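Beta-lactamase (Sphaerobacter thermophilus, PDB 4EWF) probably hydrolyses beta-lactams to substituted beta-amino acids. Local coordinates at residues I32-G37 against Q265-I270; R199-Y204 against G228-P233; L169-L174 against T236-V241. All blocks are in the same frame, centred on the assembly; numbering follows the deposited sequence.

Contact 1 of 3, residues I32-G37 against Q265-I270; sequences IVAPGG and QATGLI
T267 meets A34 and P35 where helix 249-266 gives way to the loop that follows it, in the alpha/beta part of a class A beta-lactamase fold. T267 is modelled in two conformers; in one, CG2 lies against A34 CB at 3.6 Å, a detail that is less certain for that reason. With CG2 anti to the carbonyl carbon (chi1 59°), OG1 lies between the backbone N and the carbonyl carbon and hydrogen-bonds to A263 O, one turn back in the helix. The methyl is thus left for the apolar side of the contact. P35 runs across T267 at about a right angle, its CD 4.1 Å from T267 CB. The chain turns here too: strand 27-33 ends and A34 to G37 form a type I beta turn, with G37 N bonded to A34 O at 2.7 Å. The positive phi of G37, 110°, is one that suits glycine.

G268 adds no side chain but changes the course of the backbone in a Schellman motif. It leaves helical angles with a positive phi of 77°, and two bonds run back into the last turn of the helix, G268 N to Q265 O at 3.1 Å being one of them.

The next side chain to reach across is that of L269, whose two methyls sit at CG of the proline ring. T267 and L269 both reach the turn, and both also pack on L237 of strand 235-244. P35 CG is 3.9 Å from L269 CD1 and 3.9 Å from L269 CD2.

Contact 2 of 3, residues R199-Y204 against G228-P233; sequences RRIGRY and GFITTP
The turn carrying I201 faces strand 223-232 at G228, the two CA atoms being 7.2 Å apart, and the turn itself is a type I beta turn closed by R203 N to R200 O at 3.1 Å. It belongs to the loop between helix 182-192 and strand 212-220. The strand it meets pairs with 235-244 as a beta hairpin within the five-stranded antiparallel sheet of the class A beta-lactamase fold.

One isoleucine supplies both approaches from the turn, and its two branches divide the work. With CG1 beside the backbone N and the chain extended beyond it (chi2 168°), CD1 reaches G228. At this residue, which has no side chain, the methyl lies against the backbone N. The other branch, CG2, packs against I230, the two side chains sliding past each other in opposite directions, with I201 CG2 to I230 CD1 at 3.8 Å.

Around the contact, I201 N bonds to D226 OD2, while R200 forms a salt bridge with E253 of helix 249-266. I230 also touches T260 of that helix. The tightest approach is I201 CD1 to G228 N, 3.3 Å.

Contact 3 of 3, residues L169-L174 against T236-V241; sequences LAVQAL and TLVVAV
Q172 brings the one flat group among the touching residues, its side-chain amide, yet it meets V238 through the aliphatic CG and not through the amide. The separation of Q172 CG from V238 CG2 is 4.1 Å, whereas the amide carbon, Q172 CD, stays 5.0 Å from V238 CG2. One face of the amide is instead overlain by CG2 of V33, on the neighbouring strand 27-33. The chain of Q172 is extended beyond CG (chi2 177°), which takes the amide past V238 to lie beside that valine, and the two side chains Q172 and V238 cross at about a right angle.

V171 supplies the buried partner. Its CB and CG1 both meet V238 CG1: V171 CB lies 3.9 Å from V238 CG1, and V171 CG1 is also 3.9 Å from that methyl. The two valines have matching torsions, each with CG1 anti to its own backbone N (V171 chi1 176°, V238 chi1 174°), and they slide past each other in opposite directions. V171 CG1 also comes within 4.1 Å of V238 CG2, so both methyls of V238 are engaged, one by V171 alone and the other by V171 and Q172.

These contacts place helix 164-175 on one face of the antiparallel sheet, as in the alpha-beta-alpha sandwich of class A beta-lactamases. The alternation of the strand is the evidence: V238 points to this helix, while L237 and V239 contact helix 249-266 on the opposite face. The V171 side chain is close to, but not in contact with, residues of an SxxK motif that in this family probably includes the nucleophilic serine, and it spans two adjacent strands by also touching V227 and F229 of strand 223-232.

Overall arrangement
After helix 12-22 the chain runs through strand 27-33 and its turn; contact 1 ties the end of that strand to the end of helix 249-266 and closes the longest loop. Within it lies the loop closed by contact 3, which ties helix 164-175 to strand 235-244. Innermost is the loop of contact 2, tying the segment before strand 212-220 to strand 223-232. The three loops are therefore concentric and none cross. All reach the same five-stranded sheet, where strands 27-33, 235-244 and 223-232 are consecutive. V33 N to V238 O, 2.8 Å, joins contacts 1 and 3; I230 O to L237 N, 2.7 Å, joins contacts 2 and 3. L269 packing on T232 links contacts 1 and 2.

Contact 1 of 3, residues I32-G37 against Q265-I270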
# COMPACT_ATOMS: atom_id res chain seq x y z
N ILE A 32 9.25 -8.21 5.42
CA ILE A 32 9.26 -7.30 6.54
C ILE A 32 10.69 -6.92 6.81
O ILE A 32 11.53 -7.80 7.02
CB ILE A 32 8.63 -7.96 7.79
CG1 ILE A 32 7.14 -8.25 7.53
CG2 ILE A 32 8.85 -7.08 9.04
CD1 ILE A 32 6.52 -9.24 8.51
N VAL A 33 10.98 -5.64 6.79
CA VAL A 33 12.36 -5.22 6.96
C VAL A 33 12.57 -4.55 8.30
O VAL A 33 11.95 -3.53 8.59
CB VAL A 33 12.80 -4.25 5.84
CG1 VAL A 33 14.29 -3.97 5.96
CG2 VAL A 33 12.45 -4.84 4.47
N ALA A 34 13.45 -5.12 9.12
CA ALA A 34 13.74 -4.57 10.44
C ALA A 34 14.57 -3.30 10.30
O ALA A 34 15.23 -3.09 9.28
CB ALA A 34 14.50 -5.60 11.29
N PRO A 35 14.54 -2.46 11.34
CA PRO A 35 15.37 -1.25 11.41
C PRO A 35 16.80 -1.51 10.95
O PRO A 35 17.34 -0.75 10.15
CB PRO A 35 15.35 -0.92 12.90
CG PRO A 35 14.00 -1.36 13.33
CD PRO A 35 13.69 -2.60 12.53
N GLY A 36 17.42 -2.58 11.42
CA GLY A 36 18.76 -2.89 10.97
C GLY A 36 18.94 -3.15 9.47
O GLY A 36 20.03 -3.00 8.93
N GLY A 37 17.86 -3.55 8.80
CA GLY A 37 17.94 -3.98 7.41
C GLY A 37 17.70 -5.48 7.28
O GLY A 37 17.48 -6.00 6.17
N GLN A 265 7.26 -6.89 17.93
CA GLN A 265 7.89 -7.54 19.09
C GLN A 265 9.26 -8.13 18.73
O GLN A 265 10.23 -7.96 19.47
CB GLN A 265 6.97 -8.63 19.65
CG GLN A 265 5.66 -8.10 20.26
CD GLN A 265 4.65 -9.20 20.53
OE1 GLN A 265 4.86 -10.36 20.16
NE2 GLN A 265 3.54 -8.85 21.16
N ALA A 266 9.35 -8.81 17.59
CA ALA A 266 10.60 -9.49 17.22
C ALA A 266 11.77 -8.51 17.07
O ALA A 266 12.91 -8.82 17.42
CB ALA A 266 10.41 -10.32 15.93
N THR A 267 11.49 -7.32 16.55
CA THR A 267 12.53 -6.34 16.25
C THR A 267 12.77 -5.38 17.42
O THR A 267 13.63 -4.51 17.33
CB THR A 267 12.16 -5.50 15.00
OG1 THR A 267 10.92 -4.83 15.22
CG2 THR A 267 12.01 -6.40 13.80
N GLY A 268 12.01 -5.55 18.50
CA GLY A 268 12.19 -4.73 19.69
C GLY A 268 11.61 -3.34 19.58
O GLY A 268 11.95 -2.45 20.38
N LEU A 269 10.73 -3.13 18.61
CA LEU A 269 10.07 -1.85 18.44
C LEU A 269 8.95 -1.63 19.46
O LEU A 269 8.64 -0.49 19.81
CB LEU A 269 9.53 -1.71 17.00
CG LEU A 269 10.36 -0.86 16.03
CD1 LEU A 269 11.80 -0.74 16.46
CD2 LEU A 269 10.28 -1.37 14.59
N ILE A 270 8.30 -2.71 19.89
CA ILE A 270 7.43 -2.65 21.07
C ILE A 270 7.93 -3.72 22.01
O ILE A 270 8.70 -4.59 21.60
CB ILE A 270 5.96 -2.89 20.73
CG1 ILE A 270 5.78 -4.33 20.20
CG2 ILE A 270 5.48 -1.87 19.72
CD1 ILE A 270 4.38 -4.62 19.69

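Contact 2 of 3, residues R199-Y204 against G228-P233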
# COMPACT_ATOMS: atom_id res chain seq x y z
N ARG A 199 -7.05 -1.38 10.79
CA ARG A 199 -7.30 -2.74 11.25
C ARG A 199 -6.23 -3.73 10.79
O ARG A 199 -6.25 -4.90 11.18
CB ARG A 199 -8.67 -3.22 10.77
CG ARG A 199 -9.84 -2.42 11.33
CD ARG A 199 -11.14 -2.83 10.66
NE ARG A 199 -12.27 -1.99 11.06
CZ ARG A 199 -12.50 -0.78 10.55
NH1 ARG A 199 -11.66 -0.27 9.65
NH2 ARG A 199 -13.56 -0.08 10.94
N ARG A 200 -5.30 -3.28 9.96
CA ARG A 200 -4.29 -4.20 9.43
C ARG A 200 -2.91 -3.87 10.00
O ARG A 200 -2.65 -4.13 11.18
CB ARG A 200 -4.34 -4.24 7.89
CG ARG A 200 -5.77 -4.50 7.38
CD ARG A 200 -5.91 -4.54 5.86
NE ARG A 200 -7.33 -4.49 5.48
CZ ARG A 200 -7.79 -4.53 4.24
NH1 ARG A 200 -6.95 -4.63 3.21
NH2 ARG A 200 -9.10 -4.46 4.02
N ILE A 201 -2.03 -3.28 9.20
CA ILE A 201 -0.73 -2.86 9.73
C ILE A 201 -0.94 -1.98 10.96
O ILE A 201 -0.22 -2.07 11.96
CB ILE A 201 0.11 -2.12 8.67
CG1 ILE A 201 0.66 -3.12 7.65
CG2 ILE A 201 1.24 -1.33 9.33
CD1 ILE A 201 1.24 -2.48 6.40
N GLY A 202 -1.96 -1.13 10.90
CA GLY A 202 -2.14 -0.15 11.97
C GLY A 202 -2.65 -0.70 13.29
O GLY A 202 -2.66 0.01 14.30
N ARG A 203 -3.09 -1.95 13.31
CA ARG A 203 -3.86 -2.41 14.45
C ARG A 203 -3.12 -2.38 15.79
O ARG A 203 -3.64 -1.91 16.81
CB ARG A 203 -4.43 -3.80 14.20
CG ARG A 203 -5.31 -4.22 15.36
CD ARG A 203 -6.07 -5.47 15.02
NE ARG A 203 -6.56 -6.11 16.24
CZ ARG A 203 -7.28 -7.23 16.24
NH1 ARG A 203 -7.68 -7.75 17.40
NH2 ARG A 203 -7.61 -7.81 15.08
N TYR A 204 -1.88 -2.86 15.79
CA TYR A 204 -1.15 -2.93 17.04
C TYR A 204 -0.03 -1.89 17.11
O TYR A 204 0.98 -2.09 17.80
CB TYR A 204 -0.64 -4.35 17.26
CG TYR A 204 -1.75 -5.37 17.42
CD1 TYR A 204 -2.47 -5.45 18.60
CD2 TYR A 204 -2.08 -6.24 16.39
CE1 TYR A 204 -3.50 -6.36 18.75
CE2 TYR A 204 -3.10 -7.16 16.53
CZ TYR A 204 -3.80 -7.21 17.71
OH TYR A 204 -4.81 -8.13 17.85
N GLY A 228 3.07 -0.88 4.11
CA GLY A 228 3.39 0.38 4.77
C GLY A 228 4.58 0.37 5.70
O GLY A 228 5.48 -0.47 5.57
N PHE A 229 4.58 1.29 6.66
CA PHE A 229 5.70 1.42 7.56
C PHE A 229 5.22 1.79 8.96
O PHE A 229 4.15 2.36 9.14
CB PHE A 229 6.64 2.52 7.07
CG PHE A 229 6.04 3.89 7.13
CD1 PHE A 229 6.26 4.70 8.24
CD2 PHE A 229 5.22 4.35 6.11
CE1 PHE A 229 5.69 5.97 8.31
CE2 PHE A 229 4.65 5.62 6.17
CZ PHE A 229 4.88 6.42 7.28
N ILE A 230 6.03 1.45 9.94
CA ILE A 230 5.81 1.91 11.30
C ILE A 230 7.11 2.50 11.84
O ILE A 230 8.16 1.85 11.80
CB ILE A 230 5.33 0.78 12.22
CG1 ILE A 230 3.99 0.24 11.72
CG2 ILE A 230 5.20 1.27 13.65
CD1 ILE A 230 3.63 -1.08 12.31
N THR A 231 7.04 3.73 12.33
CA THR A 231 8.22 4.42 12.82
C THR A 231 8.08 4.73 14.31
O THR A 231 7.06 5.29 14.73
CB THR A 231 8.45 5.75 12.05
OG1 THR A 231 8.84 5.46 10.71
CG2 THR A 231 9.55 6.57 12.71
N THR A 232 9.07 4.34 15.09
CA THR A 232 9.18 4.77 16.49
C THR A 232 10.54 5.44 16.68
O THR A 232 11.39 5.39 15.77
CB THR A 232 9.05 3.59 17.48
OG1 THR A 232 10.32 2.95 17.62
CG2 THR A 232 8.02 2.59 17.00
N PRO A 233 10.77 6.06 17.85
CA PRO A 233 12.09 6.67 18.08
C PRO A 233 13.24 5.66 17.95
O PRO A 233 14.39 6.04 17.69
CB PRO A 233 11.99 7.20 19.51
CG PRO A 233 10.80 6.52 20.12
CD PRO A 233 9.86 6.25 18.99

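Contact 3 of 3, residues L169-L174 against T236-V241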
# COMPACT_ATOMS: atom_id res chain seq x y z
N LEU A 169 10.37 -2.77 -1.42
CA LEU A 169 11.30 -1.84 -2.06
C LEU A 169 10.65 -0.47 -2.22
O LEU A 169 11.29 0.57 -2.05
CB LEU A 169 11.75 -2.33 -3.44
CG LEU A 169 12.54 -3.63 -3.49
CD1 LEU A 169 12.75 -4.07 -4.94
CD2 LEU A 169 13.89 -3.46 -2.76
N ALA A 170 9.37 -0.46 -2.56
CA ALA A 170 8.66 0.80 -2.79
C ALA A 170 8.64 1.64 -1.53
O ALA A 170 8.92 2.84 -1.57
CB ALA A 170 7.22 0.53 -3.29
N VAL A 171 8.27 1.03 -0.41
CA VAL A 171 8.24 1.75 0.86
C VAL A 171 9.64 2.20 1.25
O VAL A 171 9.83 3.31 1.74
CB VAL A 171 7.62 0.89 2.00
CG1 VAL A 171 7.69 1.62 3.34
CG2 VAL A 171 6.18 0.50 1.66
N GLN A 172 10.64 1.35 1.04
CA GLN A 172 12.01 1.75 1.39
C GLN A 172 12.45 2.96 0.59
O GLN A 172 13.13 3.84 1.12
CB GLN A 172 13.01 0.60 1.20
CG GLN A 172 12.87 -0.52 2.23
CD GLN A 172 13.83 -1.66 1.95
OE1 GLN A 172 13.77 -2.30 0.90
NE2 GLN A 172 14.74 -1.90 2.88
N ALA A 173 12.06 3.00 -0.68
CA ALA A 173 12.43 4.13 -1.52
C ALA A 173 11.85 5.43 -0.95
O ALA A 173 12.52 6.46 -0.94
CB ALA A 173 11.98 3.90 -2.97
N LEU A 174 10.60 5.38 -0.49
CA LEU A 174 9.99 6.58 0.10
C LEU A 174 10.74 6.99 1.36
O LEU A 174 11.06 8.16 1.54
CB LEU A 174 8.51 6.35 0.42
CG LEU A 174 7.56 6.22 -0.78
CD1 LEU A 174 6.18 5.74 -0.34
CD2 LEU A 174 7.44 7.55 -1.52
N THR A 236 12.47 2.22 12.20
CA THR A 236 11.31 2.01 11.33
C THR A 236 11.20 0.58 10.81
O THR A 236 12.18 0.00 10.35
CB THR A 236 11.34 2.97 10.12
OG1 THR A 236 11.24 4.32 10.59
CG2 THR A 236 10.17 2.69 9.18
N LEU A 237 9.99 0.03 10.90
CA LEU A 237 9.69 -1.28 10.37
C LEU A 237 9.00 -1.16 9.01
O LEU A 237 8.00 -0.46 8.88
CB LEU A 237 8.76 -2.01 11.34
CG LEU A 237 8.45 -3.46 10.98
CD1 LEU A 237 9.68 -4.31 11.31
CD2 LEU A 237 7.24 -3.96 11.74
N VAL A 238 9.51 -1.85 7.99
CA VAL A 238 8.80 -1.88 6.71
C VAL A 238 7.99 -3.16 6.60
O VAL A 238 8.50 -4.24 6.85
CB VAL A 238 9.76 -1.78 5.50
CG1 VAL A 238 9.01 -1.95 4.20
CG2 VAL A 238 10.51 -0.44 5.53
N VAL A 239 6.71 -3.04 6.23
CA VAL A 239 5.81 -4.18 6.20
C VAL A 239 5.02 -4.27 4.89
O VAL A 239 4.24 -3.39 4.56
CB VAL A 239 4.81 -4.12 7.38
CG1 VAL A 239 3.80 -5.29 7.29
CG2 VAL A 239 5.58 -4.13 8.70
N ALA A 240 5.22 -5.35 4.15
CA ALA A 240 4.42 -5.60 2.95
C ALA A 240 3.81 -7.00 3.06
O ALA A 240 4.50 -8.01 2.94
CB ALA A 240 5.29 -5.46 1.69
N VAL A 241 2.51 -7.06 3.34
CA VAL A 241 1.84 -8.34 3.49
C VAL A 241 0.69 -8.45 2.52
O VAL A 241 -0.15 -7.55 2.45
CB VAL A 241 1.32 -8.52 4.93
CG1 VAL A 241 0.56 -9.84 5.07
CG2 VAL A 241 2.50 -8.47 5.90